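Local coordinates for activator of Hsp90 ATPase homologue 1/2-like C-terminal domain-containing protein (Rhodobacter sphaeroides, PDB 3PU2) that is of unknown function but belongs to the AHA1 family, has an SRPBCC-type fold and is a putative activator of the Hsp90 ATPase, at residues P9-A12 against T13-E16; L82-P85 against P86-I90; E142-E145 against A146-L150. All coordinates share one frame; numbering follows the deposited sequence.

Contact 1: P9-A12 against T13-E16; sequences PGSA and TRLE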
loop_
_atom_site.group_PDB
_atom_site.type_symbol
_atom_site.label_atom_id
_atom_site.label_comp_id
_atom_site.label_asym_id
_atom_site.label_seq_id
_atom_site.Cartn_x
_atom_site.Cartn_y
_atom_site.Cartn_z
ATOM N N PRO A 9 0.706 -17.378 1.107
ATOM C CA PRO A 9 0.270 -18.207 2.240
ATOM C C PRO A 9 0.208 -17.432 3.565
ATOM O O PRO A 9 -0.779 -17.516 4.293
ATOM C CB PRO A 9 1.299 -19.335 2.255
ATOM C CG PRO A 9 2.550 -18.644 1.734
ATOM C CD PRO A 9 2.023 -17.805 0.597
ATOM N N GLY A 10 1.265 -16.683 3.873
ATOM C CA GLY A 10 1.297 -15.896 5.097
ATOM C C GLY A 10 1.315 -16.675 6.402
ATOM O O GLY A 10 2.165 -17.546 6.604
ATOM N N SER A 11 0.385 -16.345 7.300
ATOM C CA SER A 11 0.279 -17.016 8.592
ATOM C C SER A 11 -0.935 -16.529 9.383
ATOM O O SER A 11 -1.765 -15.775 8.868
ATOM C CB SER A 11 1.561 -16.815 9.418
ATOM O OG SER A 11 1.751 -15.459 9.771
ATOM N N ALA A 12 -1.027 -16.960 10.637
ATOM C CA ALA A 12 -2.144 -16.606 11.507
ATOM C C ALA A 12 -2.291 -15.112 11.786
ATOM O O ALA A 12 -3.358 -14.662 12.213
ATOM C CB ALA A 12 -2.030 -17.370 12.822
ATOM N N THR A 13 -1.225 -14.350 11.562
ATOM C CA THR A 13 -1.268 -12.915 11.796
ATOM C C THR A 13 -0.538 -12.171 10.693
ATOM O O THR A 13 -0.162 -11.017 10.877
ATOM C CB THR A 13 -0.597 -12.515 13.140
ATOM O OG1 THR A 13 0.816 -12.748 13.059
ATOM C CG2 THR A 13 -1.180 -13.312 14.314
ATOM N N ARG A 14 -0.356 -12.811 9.542
ATOM C CA ARG A 14 0.374 -12.186 8.445
ATOM C C ARG A 14 -0.298 -12.401 7.087
ATOM O O ARG A 14 -0.703 -13.516 6.769
ATOM C CB ARG A 14 1.789 -12.764 8.431
ATOM C CG ARG A 14 2.746 -12.168 7.435
ATOM C CD ARG A 14 3.997 -13.025 7.350
ATOM N NE ARG A 14 4.988 -12.497 6.417
ATOM C CZ ARG A 14 5.678 -11.381 6.621
ATOM N NH1 ARG A 14 5.478 -10.682 7.726
ATOM N NH2 ARG A 14 6.580 -10.972 5.734
ATOM N N LEU A 15 -0.428 -11.336 6.297
ATOM C CA LEU A 15 -1.031 -11.434 4.966
ATOM C C LEU A 15 -0.002 -11.057 3.923
ATOM O O LEU A 15 0.723 -10.078 4.081
ATOM C CB LEU A 15 -2.264 -10.530 4.839
ATOM C CG LEU A 15 -3.551 -11.120 5.427
ATOM C CD1 LEU A 15 -4.665 -10.083 5.427
ATOM C CD2 LEU A 15 -3.953 -12.334 4.627
ATOM N N GLU A 16 0.063 -11.843 2.857
ATOM C CA GLU A 16 1.034 -11.604 1.802
ATOM C C GLU A 16 0.371 -11.380 0.448
ATOM O O GLU A 16 -0.684 -11.939 0.168
ATOM C CB GLU A 16 2.004 -12.790 1.737
ATOM C CG GLU A 16 2.930 -12.911 2.958
ATOM C CD GLU A 16 3.560 -14.294 3.112
ATOM O OE1 GLU A 16 3.859 -14.947 2.086
ATOM O OE2 GLU A 16 3.771 -14.722 4.268
#
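Ser-11 and Arg-14 come together across a tight reversal of the chain, joined by one good backbone bond and one weak one. Ser-11 N donates to Arg-14 O at 3.1 Å, with 151° at the hydrogen. The return bond, from Arg-14 N to Ser-11 O, is weak at 3.4 Å. Gly-10 adds a CA-H...O contact, its CA lying 3.5 Å from Arg-14 O, so that one carbonyl oxygen meets two successive residues of the incoming chain. Gly-10 has a positive phi, and a side chain modelled there would collide with that same oxygen; both observations fit a glycine.

Ala-12 and Thr-13 form a two-residue reversal between Ser-11 and Arg-14. It turns the loop after strand 6-7 into strand 14-21, which lies between strands 6-7 and 116-124 in the antiparallel sheet; Glu-16 continues the pairing through its backbone with Gly-8. The side chains of Ala-12 and Thr-13 touch Pro-128.

Among the charged groups, Arg-14 sends an extended chain away from the turn. CG stands opposite the backbone N (chi1 -175°), and the guanidinium NH1 makes its salt bridge with Asp-124. NE also approaches Glu-16 OE2 at 3.3 Å, at the guanidinium edge, but this bond is weak and doubtful because OE2 is placed too near a neighbouring atom.

The remaining contacts are van der Waals ones. Ser-11 OG, held between its backbone N and carbonyl carbon, lies beside CB of Arg-14. Pro-9 CD rests 3.7 Å from Glu-16 OE1, where ring and carboxylate side chain meet at a slant.

Contact 2: L82-P85 against P86-I90; sequences LAEP and PHRLI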
loop_
_atom_site.group_PDB
_atom_site.type_symbol
_atom_site.label_atom_id
_atom_site.label_comp_id
_atom_site.label_asym_id
_atom_site.label_seq_id
_atom_site.Cartn_x
_atom_site.Cartn_y
_atom_site.Cartn_z
ATOM N N LEU A 82 12.126 1.954 8.170
ATOM C CA LEU A 82 13.365 1.874 7.413
ATOM C C LEU A 82 13.074 1.993 5.922
ATOM O O LEU A 82 12.004 1.585 5.463
ATOM C CB LEU A 82 14.108 0.569 7.725
ATOM C CG LEU A 82 13.949 -0.699 6.887
ATOM C CD1 LEU A 82 14.247 -0.412 5.428
ATOM C CD2 LEU A 82 14.927 -1.760 7.416
ATOM N N ALA A 83 14.030 2.539 5.172
ATOM C CA ALA A 83 13.851 2.735 3.735
ATOM C C ALA A 83 15.133 2.602 2.912
ATOM O O ALA A 83 16.058 3.426 3.011
ATOM C CB ALA A 83 13.204 4.104 3.475
ATOM N N GLU A 84 15.159 1.567 2.078
ATOM C CA GLU A 84 16.288 1.281 1.203
ATOM C C GLU A 84 15.881 1.438 -0.276
ATOM O O GLU A 84 15.677 0.449 -0.983
ATOM C CB GLU A 84 16.759 -0.148 1.462
ATOM C CG GLU A 84 17.160 -0.413 2.906
ATOM C CD GLU A 84 17.200 -1.896 3.246
ATOM O OE1 GLU A 84 17.551 -2.713 2.366
ATOM O OE2 GLU A 84 16.890 -2.245 4.404
ATOM N N PRO A 85 15.741 2.685 -0.761
ATOM C CA PRO A 85 15.355 2.818 -2.171
ATOM C C PRO A 85 16.289 2.117 -3.146
ATOM O O PRO A 85 17.505 2.273 -3.064
ATOM C CB PRO A 85 15.290 4.344 -2.397
ATOM C CG PRO A 85 16.034 4.965 -1.215
ATOM C CD PRO A 85 15.731 3.995 -0.077
ATOM N N PRO A 86 15.723 1.362 -4.101
ATOM C CA PRO A 86 14.269 1.214 -4.198
ATOM C C PRO A 86 13.591 -0.099 -3.780
ATOM O O PRO A 86 12.394 -0.273 -4.016
ATOM C CB PRO A 86 13.977 1.758 -5.575
ATOM C CG PRO A 86 15.125 1.188 -6.370
ATOM C CD PRO A 86 16.330 1.287 -5.448
ATOM N N HIS A 87 14.315 -1.001 -3.127
ATOM C CA HIS A 87 13.857 -2.372 -2.939
ATOM C C HIS A 87 13.100 -2.683 -1.668
ATOM O O HIS A 87 12.450 -3.724 -1.573
ATOM C CB HIS A 87 15.020 -3.370 -3.034
ATOM C CG HIS A 87 16.381 -2.741 -3.075
ATOM N ND1 HIS A 87 17.003 -2.393 -4.256
ATOM C CD2 HIS A 87 17.259 -2.442 -2.087
ATOM C CE1 HIS A 87 18.206 -1.911 -3.994
ATOM N NE2 HIS A 87 18.385 -1.929 -2.685
ATOM N N ARG A 88 13.186 -1.807 -0.685
ATOM C CA ARG A 88 12.507 -2.109 0.559
ATOM C C ARG A 88 12.052 -0.897 1.343
ATOM O O ARG A 88 12.725 0.130 1.374
ATOM C CB ARG A 88 13.425 -2.975 1.422
ATOM C CG ARG A 88 12.683 -3.854 2.391
ATOM C CD ARG A 88 13.603 -4.847 3.082
ATOM N NE ARG A 88 14.570 -4.199 3.960
ATOM C CZ ARG A 88 14.974 -4.710 5.119
ATOM N NH1 ARG A 88 14.489 -5.874 5.534
ATOM N NH2 ARG A 88 15.860 -4.065 5.861
ATOM N N LEU A 89 10.887 -1.019 1.961
ATOM C CA LEU A 89 10.332 0.048 2.788
ATOM C C LEU A 89 9.447 -0.619 3.819
ATOM O O LEU A 89 8.692 -1.552 3.514
ATOM C CB LEU A 89 9.501 1.037 1.969
ATOM C CG LEU A 89 8.896 2.170 2.805
ATOM C CD1 LEU A 89 9.716 3.413 2.639
ATOM C CD2 LEU A 89 7.475 2.450 2.348
ATOM N N ILE A 90 9.553 -0.146 5.048
ATOM C CA ILE A 90 8.775 -0.700 6.137
ATOM C C ILE A 90 8.202 0.457 6.938
ATOM O O ILE A 90 8.917 1.417 7.283
ATOM C CB ILE A 90 9.656 -1.536 7.065
ATOM C CG1 ILE A 90 10.355 -2.632 6.265
ATOM C CG2 ILE A 90 8.811 -2.104 8.194
ATOM C CD1 ILE A 90 11.338 -3.458 7.067
#
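Glu-84 and Arg-88 meet through both backbone and side chain. Glu-84 N donates to Arg-88 O at 2.9 Å, which satisfies both atoms. In the other direction Glu-84 O receives two weak bonds, from His-87 N at 2.9 Å and from Arg-88 N at 3.4 Å. Two residues thus answer one: a classic beta bulge at the end of the hairpin of strands 73-84 and 88-93.

The bend itself runs through Pro-85 and Pro-86, neither of which has an N-H to give. The peptide bond between them is cis, and with the backbone angles of the two prolines this fits a type VIa turn, closed by His-87 N on Glu-84 O. The His-87 ring has Pro-85 O over one face, and the backbone of His-87 is hydrogen-bonded to that of Leu-110 in strand 104-113. Beyond the bulge the pairing is regular antiparallel: Ile-90 N donates to Leu-82 O at 3.0 Å, while Leu-82 N reaches Ile-90 O weakly at 3.4 Å.

The two charged side chains lie alongside each other and point the same way. Arg-88 NH2 meets the syn side of Glu-84 OE2 at 2.5 Å, and NE makes a weaker bond to the same oxygen. OE2 sits at the guanidinium edge although the two planes are 58° apart; the bend at chi3 of Arg-88 (66°) turns the group toward it. An alanine in place of Glu-84 would probably leave the guanidinium without its carboxylate mate and free to turn. Leu-82 CD2 comes obliquely against NH2, and Ile-90 CD1 lies over one guanidinium face toward its rim, 3.8 Å from Leu-82 CG. On the opposite face of the hairpin, Ala-83 CB touches Leu-89 CD1 at 3.7 Å.

Contact 3: E142-E145 against A146-L150; sequences EMEE and AYRHL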
loop_
_atom_site.group_PDB
_atom_site.type_symbol
_atom_site.label_atom_id
_atom_site.label_comp_id
_atom_site.label_asym_id
_atom_site.label_seq_id
_atom_site.Cartn_x
_atom_site.Cartn_y
_atom_site.Cartn_z
ATOM N N GLU A 142 -10.004 -4.232 -3.095
ATOM C CA GLU A 142 -9.805 -2.850 -3.272
ATOM C C GLU A 142 -8.392 -2.587 -3.596
ATOM O O GLU A 142 -8.074 -1.587 -4.171
ATOM C CB GLU A 142 -10.143 -2.172 -1.997
ATOM C CG GLU A 142 -11.560 -2.103 -1.786
ATOM C CD GLU A 142 -11.859 -1.242 -0.654
ATOM O OE1 GLU A 142 -11.067 -0.346 -0.418
ATOM O OE2 GLU A 142 -12.866 -1.442 0.028
HETATM N N MSE A 143 -7.533 -3.487 -3.202
HETATM C CA MSE A 143 -6.145 -3.252 -3.400
HETATM C C MSE A 143 -5.700 -3.704 -4.766
HETATM O O MSE A 143 -4.693 -3.252 -5.240
HETATM C CB MSE A 143 -5.363 -3.897 -2.272
HETATM C CG MSE A 143 -3.891 -3.543 -2.226
HETATM SE SE MSE A 143 -3.479 -2.064 -1.324
HETATM C CE MSE A 143 -2.820 -1.091 -2.616
ATOM N N GLU A 144 -6.490 -4.527 -5.432
ATOM C CA GLU A 144 -6.292 -4.849 -6.843
ATOM C C GLU A 144 -6.889 -3.739 -7.700
ATOM O O GLU A 144 -6.335 -3.373 -8.737
ATOM C CB GLU A 144 -6.925 -6.199 -7.196
ATOM C CG GLU A 144 -6.804 -6.603 -8.680
ATOM C CD GLU A 144 -5.396 -6.426 -9.272
ATOM O OE1 GLU A 144 -4.403 -6.707 -8.575
ATOM O OE2 GLU A 144 -5.284 -6.018 -10.451
ATOM N N GLU A 145 -8.015 -3.190 -7.264
ATOM C CA GLU A 145 -8.630 -2.102 -8.006
ATOM C C GLU A 145 -7.626 -0.940 -8.042
ATOM O O GLU A 145 -7.530 -0.212 -9.039
ATOM C CB GLU A 145 -9.938 -1.670 -7.329
ATOM C CG GLU A 145 -10.620 -0.451 -7.951
ATOM C CD GLU A 145 -11.926 -0.078 -7.244
ATOM O OE1 GLU A 145 -11.910 0.126 -6.005
ATOM O OE2 GLU A 145 -12.971 0.014 -7.930
ATOM N N ALA A 146 -6.869 -0.775 -6.960
ATOM C CA ALA A 146 -5.892 0.296 -6.899
ATOM C C ALA A 146 -4.721 0.016 -7.828
ATOM O O ALA A 146 -4.295 0.903 -8.572
ATOM C CB ALA A 146 -5.401 0.490 -5.473
ATOM N N TYR A 147 -4.192 -1.204 -7.796
ATOM C CA TYR A 147 -3.075 -1.532 -8.672
ATOM C C TYR A 147 -3.473 -1.341 -10.128
ATOM O O TYR A 147 -2.665 -0.894 -10.952
ATOM C CB TYR A 147 -2.586 -2.952 -8.423
ATOM C CG TYR A 147 -1.938 -3.109 -7.071
ATOM C CD1 TYR A 147 -1.236 -2.052 -6.489
ATOM C CD2 TYR A 147 -2.028 -4.308 -6.362
ATOM C CE1 TYR A 147 -0.644 -2.187 -5.243
ATOM C CE2 TYR A 147 -1.436 -4.447 -5.110
ATOM C CZ TYR A 147 -0.751 -3.385 -4.565
ATOM O OH TYR A 147 -0.164 -3.521 -3.341
ATOM N N ARG A 148 -4.726 -1.657 -10.440
ATOM C CA ARG A 148 -5.221 -1.467 -11.795
ATOM C C ARG A 148 -5.050 0.021 -12.119
ATOM O O ARG A 148 -4.597 0.388 -13.194
ATOM C CB ARG A 148 -6.691 -1.880 -11.882
ATOM C CG ARG A 148 -7.162 -2.186 -13.291
ATOM C CD ARG A 148 -8.510 -2.898 -13.292
ATOM N NE ARG A 148 -8.436 -4.248 -12.731
ATOM C CZ ARG A 148 -8.803 -4.573 -11.495
ATOM N NH1 ARG A 148 -9.276 -3.645 -10.674
ATOM N NH2 ARG A 148 -8.703 -5.832 -11.085
ATOM N N HIS A 149 -5.406 0.877 -11.169
ATOM C CA HIS A 149 -5.245 2.316 -11.343
ATOM C C HIS A 149 -3.783 2.635 -11.630
ATOM O O HIS A 149 -3.472 3.443 -12.509
ATOM C CB HIS A 149 -5.641 3.053 -10.069
ATOM C CG HIS A 149 -7.096 2.985 -9.759
ATOM N ND1 HIS A 149 -7.587 3.132 -8.479
ATOM C CD2 HIS A 149 -8.174 2.827 -10.561
ATOM C CE1 HIS A 149 -8.904 3.067 -8.507
ATOM N NE2 HIS A 149 -9.286 2.883 -9.758
ATOM N N LEU A 150 -2.901 2.003 -10.854
ATOM C CA LEU A 150 -1.468 2.207 -10.972
ATOM C C LEU A 150 -0.964 1.782 -12.339
ATOM O O LEU A 150 -0.076 2.425 -12.913
ATOM C CB LEU A 150 -0.733 1.446 -9.866
ATOM C CG LEU A 150 0.789 1.612 -9.787
ATOM C CD1 LEU A 150 1.164 3.087 -9.907
ATOM C CD2 LEU A 150 1.300 1.014 -8.482
#
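Two aromatic rings lie over main-chain carbonyl oxygens of the preceding turn: Glu-145 O stands 3.2 Å above the plane of the His-149 ring, over its centre, and Met-143 O stands 3.1 Å above that of the Tyr-147 ring, offset toward the rim. Both belong to helix 139-156, the long C-terminal helix that packs against the sheet in the Bet v 1-like (SRPBCC) fold. Each ring has CG opposite its carbonyl carbon (chi1 -68° in both), which folds it back along the helix. His-149 ND1 is held by Trp-41 O and its ring stacks with Phe-43, while Tyr-147 meets Phe-21 edge-to-face.

Met-143, a selenomethionine here, makes an oblique Met-aromatic contact, with SE 5.1 Å from the Tyr-147 ring centroid and CE 3.6 Å from Tyr-147 CE1. A second conformer was modelled, so this detail is less certain.

The helical backbone bonds include Arg-148 N to Glu-144 O at 2.9 Å and Ala-146 N to Glu-142 O at 3.1 Å.

Glu-144 and Arg-148 also pair through their side chains, by charge alone. These cross at about a right angle, and Glu-144 OE2 lies over a guanidinium face, 3.5 Å from Arg-148 NH2, with no N-H directed at it.

The three contacts follow one another along the chain without overlap, and the centres of each pair are about 21 Å apart. Contacts 1 and 2 are both turns of the same antiparallel sheet: contact 1 leads into strand 14-21, while contact 2 joins strands 73-84 and 88-93, and strands 116-124 and 104-113 lie between them in the sheet order. Contact 3 is in helix 139-156, across the chain's centre from contact 2, with nearest atoms about 11 Å apart. Tyr-147 brings it back to strands 14-21 and 116-124. Together they belong to two turns of the sheet and the C-terminal helix packed on it, as in other Bet v 1-like domains.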